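DUF4848 domain-containing protein (Bacteroides thetaiotaomicron, PDB 4LB8) is of unknown function; it belongs to the DUF4848 family and joins a helix-rich N-terminal part to a β-rich C-terminal part. Local coordinates at residues K61-L66 with P114-V119; N79-A82 with E86-V89. One frame throughout, in Å; residues are numbered along the deposited sequence.

Contact 1. Residues K61-L66 with P114-V119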
ATOM      1  N   LYS A  61     -25.742 -12.763  27.152  1.00 52.04           N
ATOM      2  CA  LYS A  61     -25.435 -12.101  25.887  1.00 51.32           C
ATOM      3  C   LYS A  61     -24.147 -11.306  26.085  1.00 54.29           C
ATOM      4  O   LYS A  61     -24.112 -10.358  26.880  1.00 55.77           O
ATOM      5  CB  LYS A  61     -26.600 -11.210  25.398  1.00 54.27           C
ATOM      6  CG  LYS A  61     -26.338 -10.516  24.060  1.00 61.52           C
ATOM      7  CD  LYS A  61     -27.623 -10.358  23.255  1.00 69.00           C
ATOM      8  CE  LYS A  61     -27.515  -9.298  22.185  1.00 78.12           C
ATOM      9  NZ  LYS A  61     -27.680  -7.927  22.742  1.00 89.00           N
ATOM     10  N   SER A  62     -23.072 -11.755  25.449  1.00 47.81           N
ATOM     11  CA  SER A  62     -21.797 -11.067  25.546  1.00 45.67           C
ATOM     12  C   SER A  62     -21.605 -10.223  24.305  1.00 49.92           C
ATOM     13  O   SER A  62     -22.419 -10.300  23.372  1.00 50.15           O
ATOM     14  CB  SER A  62     -20.646 -12.052  25.730  1.00 47.17           C
ATOM     15  OG  SER A  62     -20.714 -13.152  24.838  1.00 51.79           O
ATOM     16  N   GLN A  63     -20.534  -9.396  24.299  1.00 44.65           N
ATOM     17  CA  GLN A  63     -20.171  -8.539  23.181  1.00 42.92           C
ATOM     18  C   GLN A  63     -19.963  -9.350  21.923  1.00 46.79           C
ATOM     19  O   GLN A  63     -20.262  -8.851  20.832  1.00 47.47           O
ATOM     20  CB  GLN A  63     -18.938  -7.732  23.506  1.00 42.70           C
ATOM     21  CG  GLN A  63     -19.329  -6.429  24.141  1.00 43.56           C
ATOM     22  CD  GLN A  63     -18.182  -5.504  24.299  1.00 55.75           C
ATOM     23  OE1 GLN A  63     -17.238  -5.490  23.483  1.00 60.29           O
ATOM     24  NE2 GLN A  63     -18.287  -4.659  25.310  1.00 39.81           N
HETATM   25  N   MSE A  64     -19.521 -10.619  22.074  1.00 41.43           N
HETATM   26  CA  MSE A  64     -19.360 -11.534  20.959  1.00 41.23           C
HETATM   27  C   MSE A  64     -20.723 -11.811  20.268  1.00 48.02           C
HETATM   28  O   MSE A  64     -20.786 -11.746  19.040  1.00 48.82           O
HETATM   29  CB  MSE A  64     -18.703 -12.835  21.415  1.00 43.04           C
HETATM   30  CG  MSE A  64     -18.251 -13.690  20.247  1.00 49.91           C
HETATM   31 SE   MSE A  64     -19.200 -15.390  20.007  0.75 59.35          SE
HETATM   32  CE  MSE A  64     -20.854 -14.939  19.828  1.00 56.63           C
ATOM     33  N   ILE A  65     -21.801 -12.105  21.047  1.00 45.49           N
ATOM     34  CA  ILE A  65     -23.150 -12.387  20.513  1.00 46.25           C
ATOM     35  C   ILE A  65     -23.670 -11.143  19.784  1.00 50.50           C
ATOM     36  O   ILE A  65     -24.248 -11.269  18.699  1.00 52.61           O
ATOM     37  CB  ILE A  65     -24.152 -12.900  21.608  1.00 49.62           C
ATOM     38  CG1 ILE A  65     -23.620 -14.143  22.395  1.00 49.88           C
ATOM     39  CG2 ILE A  65     -25.591 -13.100  21.066  1.00 49.41           C
ATOM     40  CD1 ILE A  65     -23.554 -15.541  21.638  1.00 53.23           C
ATOM     41  N   LEU A  66     -23.408  -9.949  20.346  1.00 44.66           N
ATOM     42  CA  LEU A  66     -23.773  -8.678  19.724  1.00 44.17           C
ATOM     43  C   LEU A  66     -23.031  -8.488  18.387  1.00 45.32           C
ATOM     44  O   LEU A  66     -23.639  -7.995  17.455  1.00 47.26           O
ATOM     45  CB  LEU A  66     -23.486  -7.501  20.679  1.00 43.84           C
ATOM     46  CG  LEU A  66     -24.142  -6.176  20.315  1.00 48.96           C
ATOM     47  CD1 LEU A  66     -25.655  -6.255  20.454  1.00 50.21           C
ATOM     48  CD2 LEU A  66     -23.570  -5.055  21.153  1.00 50.79           C
ATOM     49  N   PRO A 114     -18.575  -2.726  12.084  1.00 40.48           N
ATOM     50  CA  PRO A 114     -18.305  -2.248  13.458  1.00 39.34           C
ATOM     51  C   PRO A 114     -17.113  -2.999  14.028  1.00 41.02           C
ATOM     52  O   PRO A 114     -16.834  -4.115  13.595  1.00 40.27           O
ATOM     53  CB  PRO A 114     -19.595  -2.581  14.222  1.00 41.79           C
ATOM     54  CG  PRO A 114     -20.171  -3.754  13.517  1.00 47.36           C
ATOM     55  CD  PRO A 114     -19.697  -3.697  12.060  1.00 43.09           C
ATOM     56  N   TYR A 115     -16.415  -2.398  14.985  1.00 38.39           N
ATOM     57  CA  TYR A 115     -15.239  -2.986  15.636  1.00 37.77           C
ATOM     58  C   TYR A 115     -15.371  -3.035  17.140  1.00 41.68           C
ATOM     59  O   TYR A 115     -16.007  -2.152  17.738  1.00 41.40           O
ATOM     60  CB  TYR A 115     -13.987  -2.170  15.296  1.00 38.41           C
ATOM     61  CG  TYR A 115     -13.517  -2.359  13.878  1.00 41.53           C
ATOM     62  CD1 TYR A 115     -12.607  -3.361  13.552  1.00 42.61           C
ATOM     63  CD2 TYR A 115     -13.981  -1.534  12.848  1.00 42.26           C
ATOM     64  CE1 TYR A 115     -12.148  -3.527  12.249  1.00 40.97           C
ATOM     65  CE2 TYR A 115     -13.554  -1.713  11.534  1.00 42.62           C
ATOM     66  CZ  TYR A 115     -12.633  -2.708  11.241  1.00 50.49           C
ATOM     67  OH  TYR A 115     -12.196  -2.906   9.955  1.00 55.39           O
ATOM     68  N   SER A 116     -14.704  -4.029  17.765  1.00 37.80           N
ATOM     69  CA  SER A 116     -14.616  -4.117  19.232  1.00 37.18           C
ATOM     70  C   SER A 116     -13.720  -2.968  19.691  1.00 40.75           C
ATOM     71  O   SER A 116     -12.802  -2.584  18.967  1.00 37.80           O
ATOM     72  CB  SER A 116     -14.034  -5.467  19.654  1.00 39.67           C
ATOM     73  OG  SER A 116     -14.348  -5.883  20.975  1.00 50.06           O
ATOM     74  N   ARG A 117     -14.004  -2.398  20.862  1.00 40.78           N
ATOM     75  CA  ARG A 117     -13.192  -1.333  21.459  1.00 39.61           C
ATOM     76  C   ARG A 117     -12.065  -1.971  22.283  1.00 41.92           C
ATOM     77  O   ARG A 117     -11.122  -1.293  22.618  1.00 42.67           O
ATOM     78  CB  ARG A 117     -14.054  -0.396  22.318  1.00 36.56           C
ATOM     79  CG  ARG A 117     -14.938   0.505  21.471  1.00 38.79           C
ATOM     80  CD  ARG A 117     -15.828   1.403  22.321  1.00 44.74           C
ATOM     81  NE  ARG A 117     -16.715   2.257  21.518  1.00 45.64           N
ATOM     82  CZ  ARG A 117     -16.356   3.425  20.993  1.00 58.63           C
ATOM     83  NH1 ARG A 117     -15.123   3.891  21.166  1.00 39.65           N
ATOM     84  NH2 ARG A 117     -17.219   4.124  20.264  1.00 50.13           N
ATOM     85  N   LEU A 118     -12.137  -3.285  22.521  1.00 37.34           N
ATOM     86  CA  LEU A 118     -11.210  -4.097  23.310  1.00 36.78           C
ATOM     87  C   LEU A 118      -9.814  -4.206  22.739  1.00 41.50           C
ATOM     88  O   LEU A 118      -9.626  -4.526  21.566  1.00 42.01           O
ATOM     89  CB  LEU A 118     -11.750  -5.538  23.466  1.00 36.20           C
ATOM     90  CG  LEU A 118     -13.008  -5.755  24.291  1.00 40.37           C
ATOM     91  CD1 LEU A 118     -13.337  -7.224  24.379  1.00 40.09           C
ATOM     92  CD2 LEU A 118     -12.875  -5.180  25.681  1.00 41.69           C
ATOM     93  N   VAL A 119      -8.830  -4.038  23.610  1.00 37.36           N
ATOM     94  CA  VAL A 119      -7.417  -4.233  23.279  1.00 35.31           C
ATOM     95  C   VAL A 119      -7.182  -5.757  23.320  1.00 40.56           C
ATOM     96  O   VAL A 119      -6.628  -6.335  22.385  1.00 41.36           O
ATOM     97  CB  VAL A 119      -6.493  -3.455  24.264  1.00 35.36           C
ATOM     98  CG1 VAL A 119      -5.024  -3.677  23.945  1.00 33.73           C
ATOM     99  CG2 VAL A 119      -6.833  -1.981  24.291  1.00 34.16           C
TER
HETATM  100  O   HOH W   1     -16.294  -2.941  22.197  1.00 35.73           O
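Gln63 reaches across from the first turn of helix 63-80 to the irregular run of residues 114-119, and its amide does nearly all the touching. Beyond CG the chain is extended (chi2 -171°), which carries OE1 outward toward Ser116 and Leu118. On the packed side, OE1 lies 4.3 Å from CG of Leu118, a buried leucine whose side chain starts toward the helix and gives the amide an apolar neighbour. The other end of the amide is held as well, because NE2 donates to the carbonyl oxygen of Asn128. Glutamine suits this place: its carbonyl and its amide NH2 serve two separate points of one long connection between helix 84-98 and strand 132-135. A backbone bond between Gln63 and Val127 ties the same residue to the later of these points.

The looser side is polar. The gap from Ser116 OG to Gln63 OE1 is 3.8 Å, too long for a hydrogen bond, although OG, anti to its backbone N (chi1 -157°), is the serine atom nearest the amide. A water spans the segments instead, donating to Gln63 OE1 at 3.0 Å and accepting from Arg117 N at 2.7 Å. Two bonds thus grip the amide group, one on each polar atom. Ser116 and Arg117 are partly exposed, and the guanidinium group of Arg117 serves a different site, with NE donating to the carbonyl oxygen of Asp100. The same loop also meets the second subunit, where Arg208 of that chain bonds to Pro114 O and makes a cation-pi contact with Tyr115.

Only 70 Å² is buried in all, as is reasonable for a water-mediated bridge from a glutamine side chain to a backbone N-H, here joining the N-terminal turn of a helix to a long loop without regular secondary structure.

Contact 2. Residues N79-A82 with E86-V89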
ATOM      1  N   ASN A  79     -28.062  -6.305   1.350  1.00 72.88           N
ATOM      2  CA  ASN A  79     -28.902  -7.139   0.498  1.00 75.12           C
ATOM      3  C   ASN A  79     -30.289  -6.521   0.246  1.00 82.56           C
ATOM      4  O   ASN A  79     -30.831  -6.719  -0.842  1.00 84.32           O
ATOM      5  CB  ASN A  79     -29.048  -8.542   1.097  1.00 75.22           C
ATOM      6  CG  ASN A  79     -27.768  -9.366   1.107  1.00 90.15           C
ATOM      7  OD1 ASN A  79     -26.863  -9.198   0.267  1.00 72.57           O
ATOM      8  ND2 ASN A  79     -27.682 -10.316   2.047  1.00 82.71           N
ATOM      9  N   GLN A  80     -30.859  -5.784   1.222  1.00 79.15           N
ATOM     10  CA  GLN A  80     -32.177  -5.155   1.063  1.00 80.91           C
ATOM     11  C   GLN A  80     -32.093  -3.746   0.425  1.00 85.04           C
ATOM     12  O   GLN A  80     -33.094  -3.287  -0.127  1.00 87.38           O
ATOM     13  CB  GLN A  80     -32.950  -5.096   2.396  1.00 82.65           C
ATOM     14  CG  GLN A  80     -32.397  -4.116   3.429  1.00 95.59           C
ATOM     15  CD  GLN A  80     -33.264  -4.022   4.653  1.00112.00           C
ATOM     16  OE1 GLN A  80     -32.908  -4.515   5.728  1.00110.48           O
ATOM     17  NE2 GLN A  80     -34.411  -3.367   4.524  1.00 97.90           N
ATOM     18  N   ALA A  81     -30.923  -3.066   0.498  1.00 78.76           N
ATOM     19  CA  ALA A  81     -30.755  -1.727  -0.073  1.00 78.00           C
ATOM     20  C   ALA A  81     -30.740  -1.758  -1.610  1.00 82.70           C
ATOM     21  O   ALA A  81     -29.892  -2.420  -2.218  1.00 81.07           O
ATOM     22  CB  ALA A  81     -29.485  -1.079   0.449  1.00 76.41           C
ATOM     23  N   ALA A  82     -31.704  -1.047  -2.225  1.00 81.11           N
ATOM     24  CA  ALA A  82     -31.840  -0.932  -3.678  1.00 81.84           C
ATOM     25  C   ALA A  82     -30.802   0.036  -4.269  1.00 84.09           C
ATOM     26  O   ALA A  82     -30.312  -0.205  -5.374  1.00 83.20           O
ATOM     27  CB  ALA A  82     -33.244  -0.477  -4.037  1.00 84.97           C
ATOM     28  N   GLU A  86     -30.764   4.787   0.003  1.00 69.88           N
ATOM     29  CA  GLU A  86     -31.562   3.897   0.849  1.00 70.03           C
ATOM     30  C   GLU A  86     -30.661   3.224   1.890  1.00 72.44           C
ATOM     31  O   GLU A  86     -31.036   3.121   3.073  1.00 71.96           O
ATOM     32  CB  GLU A  86     -32.289   2.848   0.007  1.00 72.55           C
ATOM     33  CG  GLU A  86     -33.498   2.257   0.706  1.00 86.86           C
ATOM     34  CD  GLU A  86     -33.918   0.880   0.234  1.00106.57           C
ATOM     35  OE1 GLU A  86     -33.961   0.649  -0.997  1.00 87.60           O
ATOM     36  OE2 GLU A  86     -34.241   0.040   1.106  1.00 98.77           O
ATOM     37  N   PHE A  87     -29.467   2.774   1.439  1.00 66.44           N
ATOM     38  CA  PHE A  87     -28.452   2.179   2.298  1.00 63.61           C
ATOM     39  C   PHE A  87     -28.080   3.200   3.366  1.00 66.70           C
ATOM     40  O   PHE A  87     -28.137   2.875   4.552  1.00 67.69           O
ATOM     41  CB  PHE A  87     -27.218   1.737   1.482  1.00 63.69           C
ATOM     42  CG  PHE A  87     -26.023   1.329   2.313  1.00 62.87           C
ATOM     43  CD1 PHE A  87     -25.954   0.065   2.884  1.00 65.19           C
ATOM     44  CD2 PHE A  87     -24.979   2.216   2.545  1.00 62.98           C
ATOM     45  CE1 PHE A  87     -24.870  -0.297   3.683  1.00 64.29           C
ATOM     46  CE2 PHE A  87     -23.895   1.852   3.343  1.00 63.73           C
ATOM     47  CZ  PHE A  87     -23.849   0.599   3.907  1.00 61.63           C
ATOM     48  N   ASP A  88     -27.791   4.455   2.949  1.00 61.68           N
ATOM     49  CA  ASP A  88     -27.408   5.569   3.826  1.00 60.75           C
ATOM     50  C   ASP A  88     -28.409   5.785   4.953  1.00 67.45           C
ATOM     51  O   ASP A  88     -27.994   6.012   6.091  1.00 66.86           O
ATOM     52  CB  ASP A  88     -27.213   6.865   3.028  1.00 62.02           C
ATOM     53  CG  ASP A  88     -25.948   6.890   2.183  1.00 66.83           C
ATOM     54  OD1 ASP A  88     -25.055   6.022   2.403  1.00 63.93           O
ATOM     55  OD2 ASP A  88     -25.835   7.785   1.313  1.00 75.42           O
ATOM     56  N   VAL A  89     -29.714   5.639   4.653  1.00 65.89           N
ATOM     57  CA  VAL A  89     -30.785   5.779   5.634  1.00 66.50           C
ATOM     58  C   VAL A  89     -30.720   4.612   6.627  1.00 68.99           C
ATOM     59  O   VAL A  89     -30.810   4.845   7.836  1.00 67.75           O
ATOM     60  CB  VAL A  89     -32.173   5.892   4.955  1.00 72.09           C
ATOM     61  CG1 VAL A  89     -33.300   5.963   5.999  1.00 72.98           C
ATOM     62  CG2 VAL A  89     -32.218   7.106   4.036  1.00 72.70           C
TER
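The ring of Phe87 has the methyl group of Ala81 at its edge, close to the ring plane, and the closest apolar approach is 3.8 Å between Ala81 CB and Phe87 CB. CG of Phe87 stands anti to the backbone N (chi1 170°), which leads the ring away from residues 79-82 to other aromatic partners. It meets Tyr91 one turn further along with nearly parallel planes, and it stacks with Phe204 of the second subunit, which also packs on Ala81.

The second flat group, the carboxylate of Glu86, takes the N-H of Ala82 from above its plane, 60° out of it. This bond from Ala82 N to Glu86 OE1 is 3.1 Å long and fairly straight at 163°. Here helix 63-80 has ended and helix 84-98 is starting, so the pair links the two ends of the short turn of a helical hairpin. Ala81 is the first residue to leave helical angles, and its small methyl group suits the close approach of the two backbones, with Ala81 CA 5.1 Å from Phe87 CA. At the start of its helix the negative charge of Glu86 is probably favoured by the helix dipole; a weak bond from Glu86 N to Asp83 OD1 adds to that turn. Ala82 CB lies 3.3 Å from Glu86 OE1, while Glu86 OE2 sits 3.7 Å from Gln80 O, two acceptors with no bond between them. With an alanine in place of Glu86, the N-H of Ala82 would probably be left without its carboxylate acceptor and the turn freer to move. Ala82 is exposed and Glu86 partly so, whereas the buried Phe87 packs inward on Ile77 and Cys78 of helix 63-80.

Helix 63-80 is common to both contacts: contact 1 uses its N-terminal turn and contact 2 its C-terminal end. Their centres lie 24 Å apart and their nearest atoms about 10 Å apart, so they do not touch. In sequence, contact 2 falls between the two segments of contact 1, the chain running up one helix, turning, and returning along helix 84-98 before it reaches residues 114-119. Both contacts also border the second subunit, contact 1 through Ser186 and Arg208 of that chain and contact 2 through its Phe204. No active site or ligand is known against which to place either one.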